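Local coordinates for FEZ-1 protein (Fluoribacter gormanii, PDB 5WCK) that probably hydrolyses the amide bond of beta-lactam antibiotics, as a monomeric subclass B3 metallo-beta-lactamase with two zinc ions in its active site, at residues 64-76 with 147-159. The protein carries 2 engineered substitutions. Residues are numbered along the deposited sequence; the frame is centred on the assembly and turned at random.
Sequences TKILLISHAHFDH and PGHTRGCTTWTMK. With ZN (zinc ion), chain D; ZN (zinc ion), chain C.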
ATOM      1  N   THR A  64      -9.570   3.034 -15.458  1.00  8.84           N
ATOM      2  CA  THR A  64      -9.406   2.764 -14.020  1.00  8.00           C
ATOM      3  C   THR A  64     -10.795   2.602 -13.391  1.00 10.98           C
ATOM      4  O   THR A  64     -11.547   3.592 -13.241  1.00 11.02           O
ATOM      5  CB  THR A  64      -8.656   3.895 -13.311  1.00  8.64           C
ATOM      6  OG1 THR A  64      -7.441   4.184 -13.997  1.00  8.47           O
ATOM      7  CG2 THR A  64      -8.333   3.579 -11.867  1.00  9.69           C
ATOM      8  N   LYS A  65     -11.144   1.360 -13.037  1.00  8.38           N
ATOM      9  CA  LYS A  65     -12.467   1.028 -12.516  1.00  7.64           C
ATOM     10  C   LYS A  65     -12.530   1.062 -10.982  1.00  9.60           C
ATOM     11  O   LYS A  65     -13.623   1.286 -10.407  1.00  8.70           O
ATOM     12  CB  LYS A  65     -12.879  -0.380 -12.944  1.00  8.96           C
ATOM     13  CG  LYS A  65     -12.968  -0.594 -14.445  1.00 11.68           C
ATOM     14  CD  LYS A  65     -14.045   0.228 -15.104  1.00 16.80           C
ATOM     15  CE  LYS A  65     -14.193  -0.098 -16.575  1.00 20.58           C
ATOM     16  NZ  LYS A  65     -15.181   0.794 -17.224  1.00 24.48           N
ATOM     17  N   ILE A  66     -11.404   0.766 -10.321  1.00  7.70           N
ATOM     18  CA  ILE A  66     -11.349   0.555  -8.866  1.00  7.41           C
ATOM     19  C   ILE A  66     -10.079   1.231  -8.360  1.00  7.57           C
ATOM     20  O   ILE A  66      -9.016   1.070  -8.972  1.00  6.98           O
ATOM     21  CB  ILE A  66     -11.352  -0.946  -8.484  1.00  6.35           C
ATOM     22  CG1 ILE A  66     -12.629  -1.653  -8.963  1.00  7.84           C
ATOM     23  CG2 ILE A  66     -11.188  -1.109  -6.989  1.00  6.78           C
ATOM     24  CD1 ILE A  66     -12.643  -3.152  -8.699  1.00  7.94           C
ATOM     25  N   LEU A  67     -10.223   1.975  -7.257  1.00  5.99           N
ATOM     26  CA  LEU A  67      -9.117   2.605  -6.545  1.00  6.01           C
ATOM     27  C   LEU A  67      -9.045   2.020  -5.138  1.00  6.46           C
ATOM     28  O   LEU A  67     -10.056   1.997  -4.410  1.00  6.24           O
ATOM     29  CB  LEU A  67      -9.357   4.119  -6.465  1.00  7.14           C
ATOM     30  CG  LEU A  67      -8.311   4.917  -5.678  1.00  8.18           C
ATOM     31  CD1 LEU A  67      -6.908   4.806  -6.263  1.00  9.12           C
ATOM     32  CD2 LEU A  67      -8.720   6.375  -5.590  1.00  8.82           C
ATOM     33  N   LEU A  68      -7.858   1.495  -4.789  1.00  6.06           N
ATOM     34  CA  LEU A  68      -7.530   0.954  -3.466  1.00  4.58           C
ATOM     35  C   LEU A  68      -6.332   1.721  -2.916  1.00  4.06           C
ATOM     36  O   LEU A  68      -5.632   2.399  -3.675  1.00  5.11           O
ATOM     37  CB  LEU A  68      -7.165  -0.531  -3.574  1.00  5.98           C
ATOM     38  CG  LEU A  68      -8.118  -1.411  -4.361  1.00  4.85           C
ATOM     39  CD1 LEU A  68      -7.541  -2.808  -4.510  1.00  6.19           C
ATOM     40  CD2 LEU A  68      -9.494  -1.442  -3.713  1.00  5.48           C
ATOM     41  N   ILE A  69      -6.122   1.582  -1.606  1.00  4.95           N
ATOM     42  CA  ILE A  69      -4.986   2.144  -0.925  1.00  6.09           C
ATOM     43  C   ILE A  69      -4.371   1.111   0.019  1.00  4.91           C
ATOM     44  O   ILE A  69      -5.040   0.185   0.517  1.00  6.53           O
ATOM     45  CB  ILE A  69      -5.348   3.431  -0.171  1.00  5.28           C
ATOM     46  CG1 ILE A  69      -6.460   3.213   0.855  1.00  7.14           C
ATOM     47  CG2 ILE A  69      -5.664   4.543  -1.159  1.00  5.89           C
ATOM     48  CD1 ILE A  69      -6.752   4.408   1.750  1.00  8.37           C
ATOM     49  N   SER A  70      -3.088   1.334   0.339  1.00  4.54           N
ATOM     50  CA  SER A  70      -2.404   0.559   1.379  1.00  5.31           C
ATOM     51  C   SER A  70      -2.908   0.955   2.774  1.00  5.76           C
ATOM     52  O   SER A  70      -3.144   0.112   3.617  1.00  7.43           O
ATOM     53  CB  SER A  70      -0.913   0.755   1.312  1.00  5.16           C
ATOM     54  OG  SER A  70      -0.380   0.142   0.143  1.00  6.20           O
ATOM     55  N   HIS A  71      -2.970   2.259   3.028  1.00  4.90           N
ATOM     56  CA  HIS A  71      -3.458   2.742   4.312  1.00  4.99           C
ATOM     57  C   HIS A  71      -3.779   4.237   4.211  1.00  6.18           C
ATOM     58  O   HIS A  71      -3.343   4.907   3.292  1.00  6.40           O
ATOM     59  CB  HIS A  71      -2.469   2.425   5.448  1.00  5.03           C
ATOM     60  CG  HIS A  71      -1.161   3.138   5.418  1.00  6.12           C
ATOM     61  ND1 HIS A  71       0.015   2.547   4.947  1.00  5.29           N
ATOM     62  CD2 HIS A  71      -0.812   4.368   5.848  1.00  6.54           C
ATOM     63  CE1 HIS A  71       1.017   3.391   5.112  1.00  7.94           C
ATOM     64  NE2 HIS A  71       0.545   4.512   5.671  1.00  6.90           N
ATOM     65  N   ALA A  72      -4.543   4.722   5.197  1.00  6.12           N
ATOM     66  CA  ALA A  72      -5.097   6.086   5.184  1.00  5.60           C
ATOM     67  C   ALA A  72      -4.113   7.090   5.797  1.00  8.07           C
ATOM     68  O   ALA A  72      -4.332   7.593   6.887  1.00  8.96           O
ATOM     69  CB  ALA A  72      -6.433   6.109   5.899  1.00  6.91           C
ATOM     70  N   HIS A  73      -3.030   7.373   5.072  1.00  7.04           N
ATOM     71  CA  HIS A  73      -2.159   8.510   5.298  1.00  7.10           C
ATOM     72  C   HIS A  73      -2.035   9.297   3.988  1.00  6.43           C
ATOM     73  O   HIS A  73      -2.161   8.744   2.893  1.00  6.79           O
ATOM     74  CB  HIS A  73      -0.782   8.084   5.808  1.00  6.31           C
ATOM     75  CG  HIS A  73      -0.731   7.745   7.256  1.00  7.20           C
ATOM     76  ND1 HIS A  73       0.262   6.912   7.801  1.00  8.06           N
ATOM     77  CD2 HIS A  73      -1.514   8.132   8.290  1.00  8.85           C
ATOM     78  CE1 HIS A  73       0.065   6.830   9.107  1.00  6.46           C
ATOM     79  NE2 HIS A  73      -1.026   7.529   9.428  1.00  8.42           N
ATOM     80  N   PHE A  74      -1.772  10.598   4.120  1.00  6.21           N
ATOM     81  CA  PHE A  74      -1.736  11.489   2.954  1.00  7.89           C
ATOM     82  C   PHE A  74      -0.786  10.999   1.855  1.00  7.65           C
ATOM     83  O   PHE A  74      -1.066  11.220   0.664  1.00  8.23           O
ATOM     84  CB  PHE A  74      -1.368  12.925   3.364  1.00  6.99           C
ATOM     85  CG  PHE A  74       0.080  13.103   3.727  1.00  7.74           C
ATOM     86  CD1 PHE A  74       0.535  12.823   5.004  1.00  9.46           C
ATOM     87  CD2 PHE A  74       1.006  13.494   2.775  1.00 11.44           C
ATOM     88  CE1 PHE A  74       1.878  12.936   5.327  1.00 13.03           C
ATOM     89  CE2 PHE A  74       2.348  13.610   3.098  1.00 12.53           C
ATOM     90  CZ  PHE A  74       2.787  13.326   4.372  1.00 16.56           C
ATOM     91  N   ASP A  75       0.339  10.363   2.221  1.00  6.82           N
ATOM     92  CA  ASP A  75       1.346   9.983   1.235  1.00  7.20           C
ATOM     93  C   ASP A  75       0.857   8.825   0.355  1.00  7.87           C
ATOM     94  O   ASP A  75       1.458   8.597  -0.683  1.00  8.25           O
ATOM     95  CB  ASP A  75       2.712   9.689   1.865  1.00  9.68           C
ATOM     96  CG  ASP A  75       2.745   8.616   2.937  1.00  8.38           C
ATOM     97  OD1 ASP A  75       1.774   8.544   3.706  1.00  9.29           O
ATOM     98  OD2 ASP A  75       3.769   7.894   3.043  1.00  9.54           O
ATOM     99  N   HIS A  76      -0.187   8.096   0.777  1.00  6.15           N
ATOM    100  CA  HIS A  76      -0.757   7.018  -0.032  1.00  5.77           C
ATOM    101  C   HIS A  76      -2.132   7.353  -0.599  1.00  5.98           C
ATOM    102  O   HIS A  76      -2.529   6.727  -1.592  1.00  7.84           O
ATOM    103  CB  HIS A  76      -0.780   5.705   0.772  1.00  5.09           C
ATOM    104  CG  HIS A  76       0.561   5.418   1.344  1.00  4.96           C
ATOM    105  ND1 HIS A  76       1.629   5.047   0.560  1.00  6.93           N
ATOM    106  CD2 HIS A  76       1.059   5.593   2.587  1.00  6.08           C
ATOM    107  CE1 HIS A  76       2.715   4.971   1.307  1.00  6.14           C
ATOM    108  NE2 HIS A  76       2.402   5.259   2.555  1.00  6.21           N
ATOM    109  N   PRO A 147      -3.246  -4.148  11.067  1.00  5.19           N
ATOM    110  CA  PRO A 147      -3.358  -2.848  11.714  1.00  5.81           C
ATOM    111  C   PRO A 147      -2.181  -2.504  12.623  1.00  5.52           C
ATOM    112  O   PRO A 147      -1.314  -3.337  12.910  1.00  6.84           O
ATOM    113  CB  PRO A 147      -4.646  -3.023  12.521  1.00  7.49           C
ATOM    114  CG  PRO A 147      -4.599  -4.467  12.954  1.00  8.44           C
ATOM    115  CD  PRO A 147      -4.002  -5.194  11.771  1.00  6.20           C
ATOM    116  N   GLY A 148      -2.180  -1.246  13.047  1.00  5.87           N
ATOM    117  CA  GLY A 148      -1.163  -0.683  13.937  1.00  6.48           C
ATOM    118  C   GLY A 148      -0.640   0.631  13.390  1.00  6.24           C
ATOM    119  O   GLY A 148      -0.834   1.702  13.993  1.00  6.64           O
ATOM    120  N   HIS A 149      -0.018   0.565  12.202  1.00  4.73           N
ATOM    121  CA  HIS A 149       0.465   1.756  11.510  1.00  5.98           C
ATOM    122  C   HIS A 149      -0.690   2.731  11.256  1.00  4.98           C
ATOM    123  O   HIS A 149      -0.531   3.945  11.423  1.00  6.18           O
ATOM    124  CB  HIS A 149       1.242   1.376  10.240  1.00  6.00           C
ATOM    125  CG  HIS A 149       1.786   2.568   9.543  1.00  6.12           C
ATOM    126  ND1 HIS A 149       2.975   3.173   9.909  1.00  6.16           N
ATOM    127  CD2 HIS A 149       1.266   3.299   8.536  1.00  5.28           C
ATOM    128  CE1 HIS A 149       3.168   4.238   9.125  1.00  6.30           C
ATOM    129  NE2 HIS A 149       2.129   4.335   8.273  1.00  5.77           N
ATOM    130  N   THR A 150      -1.809   2.191  10.769  1.00  5.52           N
ATOM    131  CA  THR A 150      -3.111   2.836  10.837  1.00  5.64           C
ATOM    132  C   THR A 150      -4.100   1.793  11.331  1.00  6.00           C
ATOM    133  O   THR A 150      -3.802   0.601  11.393  1.00  6.99           O
ATOM    134  CB  THR A 150      -3.587   3.416   9.496  1.00  5.32           C
ATOM    135  OG1 THR A 150      -3.911   2.327   8.631  1.00  5.19           O
ATOM    136  CG2 THR A 150      -2.595   4.354   8.857  1.00  7.46           C
ATOM    137  N   ARG A 151      -5.278   2.252  11.752  1.00  5.59           N
ATOM    138  CA  ARG A 151      -6.262   1.324  12.307  1.00  5.39           C
ATOM    139  C   ARG A 151      -6.680   0.290  11.257  1.00  4.80           C
ATOM    140  O   ARG A 151      -6.993  -0.850  11.610  1.00  5.85           O
ATOM    141  CB  ARG A 151      -7.512   2.094  12.735  1.00  6.91           C
ATOM    142  CG  ARG A 151      -7.286   3.113  13.836  1.00  7.17           C
ATOM    143  CD  ARG A 151      -8.584   3.859  14.079  1.00  8.26           C
ATOM    144  NE  ARG A 151      -8.540   4.862  15.131  1.00  6.48           N
ATOM    145  CZ  ARG A 151      -8.671   4.630  16.427  1.00  7.49           C
ATOM    146  NH1 ARG A 151      -8.773   3.386  16.881  1.00 10.19           N
ATOM    147  NH2 ARG A 151      -8.675   5.667  17.266  1.00  6.67           N
ATOM    148  N   GLY A 152      -6.711   0.706   9.981  1.00  5.35           N
ATOM    149  CA  GLY A 152      -7.193  -0.140   8.894  1.00  5.87           C
ATOM    150  C   GLY A 152      -6.147  -0.469   7.844  1.00  6.11           C
ATOM    151  O   GLY A 152      -6.514  -0.831   6.730  1.00  6.63           O
ATOM    152  N   CYS A 153      -4.866  -0.406   8.198  1.00  5.35           N
ATOM    153  CA  CYS A 153      -3.807  -0.678   7.236  1.00  6.05           C
ATOM    154  C   CYS A 153      -4.053  -2.037   6.585  1.00  5.95           C
ATOM    155  O   CYS A 153      -4.360  -3.029   7.288  1.00  6.61           O
ATOM    156  CB  CYS A 153      -2.461  -0.680   7.938  1.00  5.05           C
ATOM    157  SG  CYS A 153      -1.111  -0.967   6.771  1.00  6.90           S
ATOM    158  N   THR A 154      -3.934  -2.050   5.253  1.00  4.29           N
ATOM    159  CA  THR A 154      -4.296  -3.186   4.412  1.00  4.14           C
ATOM    160  C   THR A 154      -3.038  -3.688   3.706  1.00  5.48           C
ATOM    161  O   THR A 154      -2.379  -2.936   3.021  1.00  6.03           O
ATOM    162  CB  THR A 154      -5.388  -2.819   3.402  1.00  6.09           C
ATOM    163  OG1 THR A 154      -6.497  -2.295   4.144  1.00  4.95           O
ATOM    164  CG2 THR A 154      -5.830  -3.994   2.546  1.00  4.71           C
ATOM    165  N   THR A 155      -2.793  -4.990   3.841  1.00  5.46           N
ATOM    166  CA  THR A 155      -1.808  -5.697   3.052  1.00  4.03           C
ATOM    167  C   THR A 155      -2.574  -6.437   1.953  1.00  4.26           C
ATOM    168  O   THR A 155      -3.437  -7.270   2.242  1.00  5.88           O
ATOM    169  CB  THR A 155      -1.000  -6.646   3.935  1.00  4.77           C
ATOM    170  OG1 THR A 155      -0.171  -5.839   4.781  1.00  5.91           O
ATOM    171  CG2 THR A 155      -0.114  -7.573   3.127  1.00  5.56           C
ATOM    172  N   TRP A 156      -2.265  -6.113   0.707  1.00  4.15           N
ATOM    173  CA  TRP A 156      -2.978  -6.632  -0.457  1.00  6.36           C
ATOM    174  C   TRP A 156      -2.233  -7.844  -1.009  1.00  6.43           C
ATOM    175  O   TRP A 156      -1.035  -7.766  -1.186  1.00  6.82           O
ATOM    176  CB  TRP A 156      -3.125  -5.537  -1.525  1.00  6.13           C
ATOM    177  CG  TRP A 156      -4.135  -4.474  -1.199  1.00  5.39           C
ATOM    178  CD1 TRP A 156      -3.928  -3.196  -0.759  1.00  7.10           C
ATOM    179  CD2 TRP A 156      -5.550  -4.646  -1.275  1.00  3.89           C
ATOM    180  NE1 TRP A 156      -5.129  -2.564  -0.533  1.00  5.55           N
ATOM    181  CE2 TRP A 156      -6.142  -3.427  -0.875  1.00  5.33           C
ATOM    182  CE3 TRP A 156      -6.358  -5.711  -1.670  1.00  6.12           C
ATOM    183  CZ2 TRP A 156      -7.529  -3.284  -0.845  1.00  5.79           C
ATOM    184  CZ3 TRP A 156      -7.723  -5.554  -1.658  1.00  6.67           C
ATOM    185  CH2 TRP A 156      -8.293  -4.357  -1.232  1.00  5.42           C
ATOM    186  N   THR A 157      -2.950  -8.934  -1.296  1.00  5.26           N
ATOM    187  CA  THR A 157      -2.318 -10.100  -1.894  1.00  6.14           C
ATOM    188  C   THR A 157      -3.061 -10.521  -3.160  1.00  6.16           C
ATOM    189  O   THR A 157      -4.264 -10.294  -3.321  1.00  6.81           O
ATOM    190  CB  THR A 157      -2.199 -11.253  -0.891  1.00  6.98           C
ATOM    191  OG1 THR A 157      -3.515 -11.710  -0.562  1.00  7.93           O
ATOM    192  CG2 THR A 157      -1.419 -10.875   0.353  1.00  8.16           C
ATOM    193  N   MET A 158      -2.287 -11.122  -4.070  1.00  6.23           N
ATOM    194  CA  MET A 158      -2.858 -11.754  -5.251  1.00  6.29           C
ATOM    195  C   MET A 158      -1.894 -12.828  -5.747  1.00  7.98           C
ATOM    196  O   MET A 158      -0.724 -12.788  -5.434  1.00  9.00           O
ATOM    197  CB  MET A 158      -3.142 -10.758  -6.376  1.00  8.35           C
ATOM    198  CG  MET A 158      -1.903 -10.070  -6.875  1.00  9.89           C
ATOM    199  SD  MET A 158      -2.170  -8.676  -8.004  1.00 13.07           S
ATOM    200  CE  MET A 158      -3.051  -9.503  -9.323  1.00 17.48           C
ATOM    201  N   LYS A 159      -2.432 -13.783  -6.508  1.00  9.21           N
ATOM    202  CA  LYS A 159      -1.618 -14.831  -7.139  1.00 10.64           C
ATOM    203  C   LYS A 159      -1.371 -14.449  -8.597  1.00 14.94           C
ATOM    204  O   LYS A 159      -2.303 -14.026  -9.293  1.00 18.38           O
ATOM    205  CB  LYS A 159      -2.310 -16.185  -6.997  1.00 14.06           C
ATOM    206  CG  LYS A 159      -1.388 -17.394  -7.099  1.00 24.78           C
ATOM    207  CD  LYS A 159      -2.071 -18.618  -6.500  1.00 53.38           C
ATOM    208  CE  LYS A 159      -1.343 -19.925  -6.715  1.00 67.11           C
ATOM    209  NZ  LYS A 159      -2.289 -21.067  -6.785  1.00 38.82           N
TER
HETATM  210 ZN    ZN D 302       1.703   5.788   6.848  1.00  8.50          ZN
HETATM  211 ZN    ZN C 301       3.868   6.043   3.915  1.00 11.16          ZN
HETATM  212  O   HOH W   1      -0.839  -2.536   0.738  1.00  6.28           O
HETATM  213  O   HOH W   2       2.882   6.684   5.550  1.00 18.67           O
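The backbones of S70-H71 and C153-T154 come closest at H71 and C153, CA atoms 4.5 Å apart, and T154 N hydrogen-bonds S70 O (2.8 Å). A water bridges S70 OG and T154 O. W156 NE1 donates a hydrogen bond to I69 O (2.9 Å); the oxygen lies in the indole plane, but NE1 sits above the carbonyl plane. L68 CD1 packs over one face of the six-membered ring, 3.7 Å from its centroid, and T154 CG2 lies on the opposite face. The loop after strand 64-68 and the one leading into strand 154-162 come from different sheets of the metallo-beta-lactamase αβ/βα sandwich; the HxHxDH motif runs from the first into the helix starting at F74, and the second supplies H149. H71 NE2, H73 ND1 and H149 NE2 bind one zinc, each at 2.1 Å; D75 and H76, with H215, hold the second, and a water bridges the metals. With CG anti to the backbone N (chi1 -178°), the H149 ring extends to the zinc, where its edge meets the H71 face, offset, planes at 72°. T150 CG2 lies over the H73 ring, while T150 OG1 hydrogen-bonds D97 OD2. Carbonyls of G173 and G176 accept from H71 ND1 and H149 ND1, holding ring rotations together with the NE2-zinc bonds.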